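Local coordinates for mRNA export factor (Human herpesvirus 1, PDB 4YXP), which regulates viral gene expression in many ways, inhibiting cellular splicing and exporting intronless viral mRNAs from the nucleus, and forms an intertwined homodimer through its folded domain, at the interface of chains A and B. Coordinates in Å, arbitrary orientation; residue numbers count along the deposited sequence, not the author numbering. Chains: chain A/B, mRNA export factor.

Contact 1 lies about 30 Å from contact 2 and about 35 Å from contact 3, measured between the centres of their C-alpha atoms, whereas contacts 2 and 3 are only about 7 Å apart. These two neighbours share A:Lys267 and A:Tyr268, in the C-terminal tail of chain A that is important for homodimerization. Contact 1 instead joins the end of helix 25-38 and helix 93-109 of chain A to helix 249-259 of chain B. Helix 93-109 also serves contact 2, through its chain B copy. Each subunit lays its N-terminal helix and its C-terminal tail on the other, so the two-fold symmetric contacts knit an intertwined dimer.

Contact 1: the interface of chains A and B. Residues chain A 38-39, 42, 102; chain B 252-253, 256-257.
B:Ser256 OG, the hydroxyl that faces A:Val38 across the interface, donates a hydrogen bond of 2.9 Å to the carbonyl oxygen B:Glu252 O one turn earlier in helix 249-259. Because its hydrogen is used within the helix, the small serine can lie against a hydrocarbon: A:Val38 CB comes within 3.3 Å of B:Ser256 OG, and both valine methyls flank the same oxygen. The branched valine suits the last turn of helix 25-38, since it presents a broad, short surface without a flexible chain.

A:Met39 reaches farther. Bends at chi2 (-58°) and chi3 (124°) carry its terminal methyl CE onto the partner helix, among B:Leu253, B:Ser256 and B:His257, with CE 3.5 Å from B:Ser256 CB. Its sulfur lies over the imidazole face, towards the CG-ND1 side, with A:Met39 SD 3.7 Å from B:His257 CG, and the two side chains run nearly perpendicular. A thioether is well suited here, being both slender and polarisable.

B:Leu253 divides its two branches between different parts of chain A. B:Leu253 CD1 touches A:Met39 CE at 3.4 Å on one flank. About a right angle round, the same methyl meets CB of A:Pro42, which adds a rigid, apolar edge. CD2 points to A:Met102 CG. Through this largely apolar seam, the end of helix 25-38, the loop after it and helix 93-109 of one subunit pack on helix 249-259 of the other, supporting the homodimer.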
loop_
_atom_site.group_PDB
_atom_site.type_symbol
_atom_site.label_atom_id
_atom_site.label_comp_id
_atom_site.label_asym_id
_atom_site.label_seq_id
_atom_site.Cartn_x
_atom_site.Cartn_y
_atom_site.Cartn_z
ATOM N N VAL A 38 -22.592 -6.673 -5.957
ATOM C CA VAL A 38 -21.880 -7.822 -5.404
ATOM C C VAL A 38 -21.661 -7.638 -3.903
ATOM O O VAL A 38 -21.783 -8.593 -3.130
ATOM C CB VAL A 38 -20.535 -8.043 -6.140
ATOM C CG1 VAL A 38 -19.721 -9.155 -5.484
ATOM C CG2 VAL A 38 -20.778 -8.368 -7.609
ATOM N N MET A 39 -21.346 -6.411 -3.492
ATOM C CA MET A 39 -21.038 -6.118 -2.093
ATOM C C MET A 39 -22.277 -6.033 -1.204
ATOM O O MET A 39 -22.161 -5.864 0.012
ATOM C CB MET A 39 -20.261 -4.800 -1.982
ATOM C CG MET A 39 -18.818 -4.880 -2.441
ATOM S SD MET A 39 -17.874 -6.115 -1.527
ATOM C CE MET A 39 -17.295 -7.115 -2.873
ATOM N N PRO A 42 -22.535 -10.409 0.047
ATOM C CA PRO A 42 -21.366 -11.183 -0.386
ATOM C C PRO A 42 -21.351 -12.620 0.130
ATOM O O PRO A 42 -20.768 -13.490 -0.520
ATOM C CB PRO A 42 -20.192 -10.384 0.191
ATOM C CG PRO A 42 -20.754 -9.679 1.364
ATOM C CD PRO A 42 -22.170 -9.347 1.000
ATOM N N MET A 102 -12.681 -10.871 1.500
ATOM C CA MET A 102 -13.070 -9.534 1.931
ATOM C C MET A 102 -12.008 -8.920 2.838
ATOM O O MET A 102 -11.627 -7.756 2.661
ATOM C CB MET A 102 -14.423 -9.583 2.645
ATOM C CG MET A 102 -15.575 -9.984 1.734
ATOM S SD MET A 102 -17.141 -10.186 2.607
ATOM C CE MET A 102 -17.511 -8.477 2.996
ATOM N N GLU B 252 -14.471 -12.403 -8.350
ATOM C CA GLU B 252 -15.497 -11.387 -8.574
ATOM C C GLU B 252 -15.692 -10.538 -7.317
ATOM O O GLU B 252 -15.923 -9.331 -7.395
ATOM C CB GLU B 252 -16.816 -12.046 -8.988
ATOM C CG GLU B 252 -17.912 -11.074 -9.395
ATOM C CD GLU B 252 -19.181 -11.780 -9.843
ATOM O OE1 GLU B 252 -19.542 -12.807 -9.233
ATOM O OE2 GLU B 252 -19.817 -11.313 -10.811
ATOM N N LEU B 253 -15.582 -11.175 -6.156
ATOM C CA LEU B 253 -15.712 -10.485 -4.877
ATOM C C LEU B 253 -14.545 -9.519 -4.656
ATOM O O LEU B 253 -14.728 -8.387 -4.197
ATOM C CB LEU B 253 -15.781 -11.510 -3.738
ATOM C CG LEU B 253 -16.335 -11.083 -2.376
ATOM C CD1 LEU B 253 -17.720 -10.476 -2.497
ATOM C CD2 LEU B 253 -16.381 -12.287 -1.442
ATOM N N SER B 256 -14.844 -6.509 -6.993
ATOM C CA SER B 256 -15.948 -5.637 -6.613
ATOM C C SER B 256 -15.603 -4.794 -5.390
ATOM O O SER B 256 -15.982 -3.626 -5.311
ATOM C CB SER B 256 -17.211 -6.458 -6.341
ATOM O OG SER B 256 -17.678 -7.083 -7.524
ATOM N N HIS B 257 -14.876 -5.378 -4.442
ATOM C CA HIS B 257 -14.578 -4.690 -3.191
ATOM C C HIS B 257 -13.495 -3.629 -3.389
ATOM O O HIS B 257 -13.435 -2.650 -2.648
ATOM C CB HIS B 257 -14.150 -5.688 -2.115
ATOM C CG HIS B 257 -14.375 -5.209 -0.715
ATOM N ND1 HIS B 257 -15.006 -4.011 -0.426
ATOM C CD2 HIS B 257 -14.069 -5.761 0.480
ATOM C CE1 HIS B 257 -15.067 -3.853 0.879
ATOM N NE2 HIS B 257 -14.506 -4.903 1.459
#

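Contact 2: the interface of chains A and B. Residues chain A 266-269; chain B 66, 103, 121.
Both carboxylate oxygens of B:Glu121 are gripped by the C-terminal tail of chain A, and this is the tightly knit part of the contact. OE2 accepts two backbone N-H groups: A:Tyr268 N approaches nearly along the C-O axis, and A:Phe269 N, 3.0 Å from B:Glu121 OE2, comes on the anti side but tilted out of the carboxylate plane, with a straighter bond (167° at the hydrogen). On the other oxygen, A:Lys267 NZ forms a salt bridge of 2.7 Å to B:Glu121 OE1 from above the carboxylate plane. The same OE1 lies in the guanidinium plane of B:Arg103, whose NH1 and NH2 meet it end-on from the carboxylate face opposite the lysine.

An arginine suits this place because its NH1 serves both subunits, with B:Arg103 NH1 also donating to A:Gly266 O at 2.8 Å, in the carbonyl plane. The cations A:Lys267 and B:Arg103 share one anion, which would probably favour the charged state of B:Glu121. Its extended chain lays CG over the face of the A:Phe269 ring, near the rim, with the carboxylate turned perpendicular to that ring. The lysine chain doubles back (chi2 -67°, chi3 -66°), bringing NZ to the glutamate, while A:Lys267 CB lies over the B:Phe66 face, towards its rim, 3.5 Å from the ring centroid.

Packing is looser beyond that ring's far end, where A:Phe269 CA stands 4.0 Å from B:Phe66 CZ.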
loop_
_atom_site.group_PDB
_atom_site.type_symbol
_atom_site.label_atom_id
_atom_site.label_comp_id
_atom_site.label_asym_id
_atom_site.label_seq_id
_atom_site.Cartn_x
_atom_site.Cartn_y
_atom_site.Cartn_z
ATOM N N GLY A 266 1.675 18.274 -1.967
ATOM C CA GLY A 266 2.260 17.225 -2.790
ATOM C C GLY A 266 1.467 16.795 -4.012
ATOM O O GLY A 266 1.980 16.049 -4.846
ATOM N N LYS A 267 0.219 17.241 -4.108
ATOM C CA LYS A 267 -0.592 17.023 -5.302
ATOM C C LYS A 267 -0.643 18.330 -6.093
ATOM O O LYS A 267 -0.709 19.403 -5.501
ATOM C CB LYS A 267 -2.005 16.563 -4.934
ATOM C CG LYS A 267 -2.109 15.120 -4.436
ATOM C CD LYS A 267 -1.796 14.091 -5.522
ATOM C CE LYS A 267 -2.840 14.099 -6.636
ATOM N NZ LYS A 267 -2.500 13.143 -7.732
ATOM N N TYR A 268 -0.618 18.244 -7.419
ATOM C CA TYR A 268 -0.541 19.449 -8.245
ATOM C C TYR A 268 -1.692 19.586 -9.245
ATOM O O TYR A 268 -2.212 20.690 -9.435
ATOM C CB TYR A 268 0.817 19.483 -8.961
ATOM C CG TYR A 268 1.956 19.444 -7.963
ATOM C CD1 TYR A 268 2.315 20.578 -7.250
ATOM C CD2 TYR A 268 2.634 18.261 -7.697
ATOM C CE1 TYR A 268 3.336 20.543 -6.317
ATOM C CE2 TYR A 268 3.651 18.216 -6.768
ATOM C CZ TYR A 268 3.996 19.357 -6.078
ATOM O OH TYR A 268 5.010 19.309 -5.150
ATOM N N PHE A 269 -2.110 18.497 -9.880
ATOM C CA PHE A 269 -3.258 18.585 -10.780
ATOM C C PHE A 269 -3.971 17.257 -11.004
ATOM O O PHE A 269 -3.454 16.182 -10.681
ATOM C CB PHE A 269 -2.829 19.159 -12.139
ATOM C CG PHE A 269 -1.824 18.315 -12.870
ATOM C CD1 PHE A 269 -2.237 17.296 -13.716
ATOM C CD2 PHE A 269 -0.466 18.547 -12.721
ATOM C CE1 PHE A 269 -1.313 16.518 -14.389
ATOM C CE2 PHE A 269 0.463 17.773 -13.390
ATOM C CZ PHE A 269 0.040 16.759 -14.227
ATOM N N PHE B 66 -6.575 18.283 -0.898
ATOM C CA PHE B 66 -6.524 18.494 -2.341
ATOM C C PHE B 66 -7.899 18.267 -2.968
ATOM O O PHE B 66 -8.556 17.265 -2.687
ATOM C CB PHE B 66 -5.482 17.553 -2.955
ATOM C CG PHE B 66 -5.284 17.724 -4.437
ATOM C CD1 PHE B 66 -4.485 18.740 -4.933
ATOM C CD2 PHE B 66 -5.872 16.845 -5.331
ATOM C CE1 PHE B 66 -4.290 18.885 -6.298
ATOM C CE2 PHE B 66 -5.682 16.984 -6.692
ATOM C CZ PHE B 66 -4.890 18.005 -7.176
ATOM N N ARG B 103 5.007 14.413 -0.904
ATOM C CA ARG B 103 4.218 13.751 -1.940
ATOM C C ARG B 103 4.377 12.235 -1.853
ATOM O O ARG B 103 3.441 11.486 -2.128
ATOM C CB ARG B 103 4.626 14.237 -3.330
ATOM C CG ARG B 103 3.900 13.519 -4.477
ATOM C CD ARG B 103 4.314 14.071 -5.835
ATOM N NE ARG B 103 3.777 13.280 -6.942
ATOM C CZ ARG B 103 2.621 13.514 -7.555
ATOM N NH1 ARG B 103 1.846 14.530 -7.185
ATOM N NH2 ARG B 103 2.234 12.723 -8.547
ATOM N N GLU B 121 -1.502 11.534 -13.314
ATOM C CA GLU B 121 -0.794 12.789 -13.076
ATOM C C GLU B 121 0.673 12.625 -13.462
ATOM O O GLU B 121 1.253 13.486 -14.124
ATOM C CB GLU B 121 -0.914 13.218 -11.607
ATOM C CG GLU B 121 -0.325 14.599 -11.303
ATOM C CD GLU B 121 -0.318 14.929 -9.813
ATOM O OE1 GLU B 121 -0.282 13.988 -8.986
ATOM O OE2 GLU B 121 -0.345 16.132 -9.467
#

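Contact 3: the interface of chains A and B. Residues chain A 264-265, 267-268; chain B 58-60, 62.
A:His265, in the C-terminal tail of this ICP27-family protein and within the segment important for homodimerization, meets the backbone of B:Ala60. Its ring nitrogen A:His265 ND1 donates to the carbonyl oxygen B:Ala60 O at 3.0 Å, a nearly straight bond (166° at the hydrogen). The acceptor lies at the edge of the imidazole, in the ring plane, although the donor stands 44° out of the carbonyl plane. B:Ala60 is poorly ordered, which tempers the weight of this bond. Histidine suits the place because a flat ring can offer an N-H at its rim while the chain turns past.

Beside it, the short B:Val58 meets the A:Tyr268 ring at its edge, with B:Val58 CG2 4.0 Å from A:Tyr268 CD1.

Water 1 fills the next shell. It bridges the chains, 2.7 Å from A:Lys267 O and 2.8 Å from B:Val58 O, and also meets B:Gln62 OE1, whose side chain is poorly ordered. The water rests over the centre of the imidazole face. With CG anti to the backbone N (chi1 178°), the A:His265 ring extends toward chain B, and NE2 makes at most a weak hydrogen bond to A:Tyr268 OH, which may help orient the ring.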
loop_
_atom_site.group_PDB
_atom_site.type_symbol
_atom_site.label_atom_id
_atom_site.label_comp_id
_atom_site.label_asym_id
_atom_site.label_seq_id
_atom_site.Cartn_x
_atom_site.Cartn_y
_atom_site.Cartn_z
ATOM N N VAL A 264 -1.020 18.136 3.489
ATOM C CA VAL A 264 -0.468 19.486 3.566
ATOM C C VAL A 264 0.016 19.952 2.194
ATOM O O VAL A 264 -0.152 21.115 1.850
ATOM C CB VAL A 264 0.683 19.570 4.595
ATOM C CG1 VAL A 264 1.323 20.955 4.577
ATOM C CG2 VAL A 264 0.171 19.257 5.989
ATOM N N HIS A 265 0.622 19.055 1.422
ATOM C CA HIS A 265 1.216 19.427 0.137
ATOM C C HIS A 265 1.653 18.182 -0.637
ATOM O O HIS A 265 1.952 17.150 -0.037
ATOM C CB HIS A 265 2.413 20.361 0.367
ATOM C CG HIS A 265 3.131 20.760 -0.888
ATOM N ND1 HIS A 265 2.944 21.983 -1.495
ATOM C CD2 HIS A 265 4.046 20.104 -1.639
ATOM C CE1 HIS A 265 3.708 22.059 -2.570
ATOM N NE2 HIS A 265 4.386 20.931 -2.682
ATOM N N LYS A 267 0.219 17.241 -4.108
ATOM C CA LYS A 267 -0.592 17.023 -5.302
ATOM C C LYS A 267 -0.643 18.330 -6.093
ATOM O O LYS A 267 -0.709 19.403 -5.501
ATOM C CB LYS A 267 -2.005 16.563 -4.934
ATOM C CG LYS A 267 -2.109 15.120 -4.436
ATOM C CD LYS A 267 -1.796 14.091 -5.522
ATOM C CE LYS A 267 -2.840 14.099 -6.636
ATOM N NZ LYS A 267 -2.500 13.143 -7.732
ATOM N N TYR A 268 -0.618 18.244 -7.419
ATOM C CA TYR A 268 -0.541 19.449 -8.245
ATOM C C TYR A 268 -1.692 19.586 -9.245
ATOM O O TYR A 268 -2.212 20.690 -9.435
ATOM C CB TYR A 268 0.817 19.483 -8.961
ATOM C CG TYR A 268 1.956 19.444 -7.963
ATOM C CD1 TYR A 268 2.315 20.578 -7.250
ATOM C CD2 TYR A 268 2.634 18.261 -7.697
ATOM C CE1 TYR A 268 3.336 20.543 -6.317
ATOM C CE2 TYR A 268 3.651 18.216 -6.768
ATOM C CZ TYR A 268 3.996 19.357 -6.078
ATOM O OH TYR A 268 5.010 19.309 -5.150
ATOM N N VAL B 58 -1.258 25.362 -5.414
ATOM C CA VAL B 58 -0.674 24.064 -5.078
ATOM C C VAL B 58 0.819 24.172 -4.764
ATOM O O VAL B 58 1.478 23.159 -4.526
ATOM C CB VAL B 58 -0.908 23.031 -6.212
ATOM C CG1 VAL B 58 -2.393 22.734 -6.363
ATOM C CG2 VAL B 58 -0.318 23.514 -7.534
ATOM N N LEU B 59 1.353 25.391 -4.750
ATOM C CA LEU B 59 2.764 25.596 -4.419
ATOM C C LEU B 59 2.969 25.956 -2.948
ATOM O O LEU B 59 4.080 25.850 -2.429
ATOM C CB LEU B 59 3.370 26.692 -5.302
ATOM C CG LEU B 59 3.660 26.318 -6.759
ATOM C CD1 LEU B 59 4.202 27.521 -7.515
ATOM C CD2 LEU B 59 4.635 25.157 -6.849
ATOM N N ALA B 60 1.905 26.383 -2.278
ATOM C CA ALA B 60 1.988 26.731 -0.863
ATOM C C ALA B 60 1.818 25.499 0.023
ATOM O O ALA B 60 1.497 24.409 -0.455
ATOM C CB ALA B 60 0.935 27.772 -0.517
ATOM N N GLN B 62 -0.558 24.315 1.517
ATOM C CA GLN B 62 -2.023 24.403 1.498
ATOM C C GLN B 62 -2.684 24.110 2.846
ATOM O O GLN B 62 -2.109 23.450 3.713
ATOM C CB GLN B 62 -2.623 23.464 0.426
ATOM C CG GLN B 62 -1.764 22.278 -0.045
ATOM C CD GLN B 62 -1.779 22.097 -1.555
ATOM O OE1 GLN B 62 -0.781 22.356 -2.230
ATOM N NE2 GLN B 62 -2.908 21.647 -2.090
HETATM O O HOH W 1 0.855 20.611 -3.661
#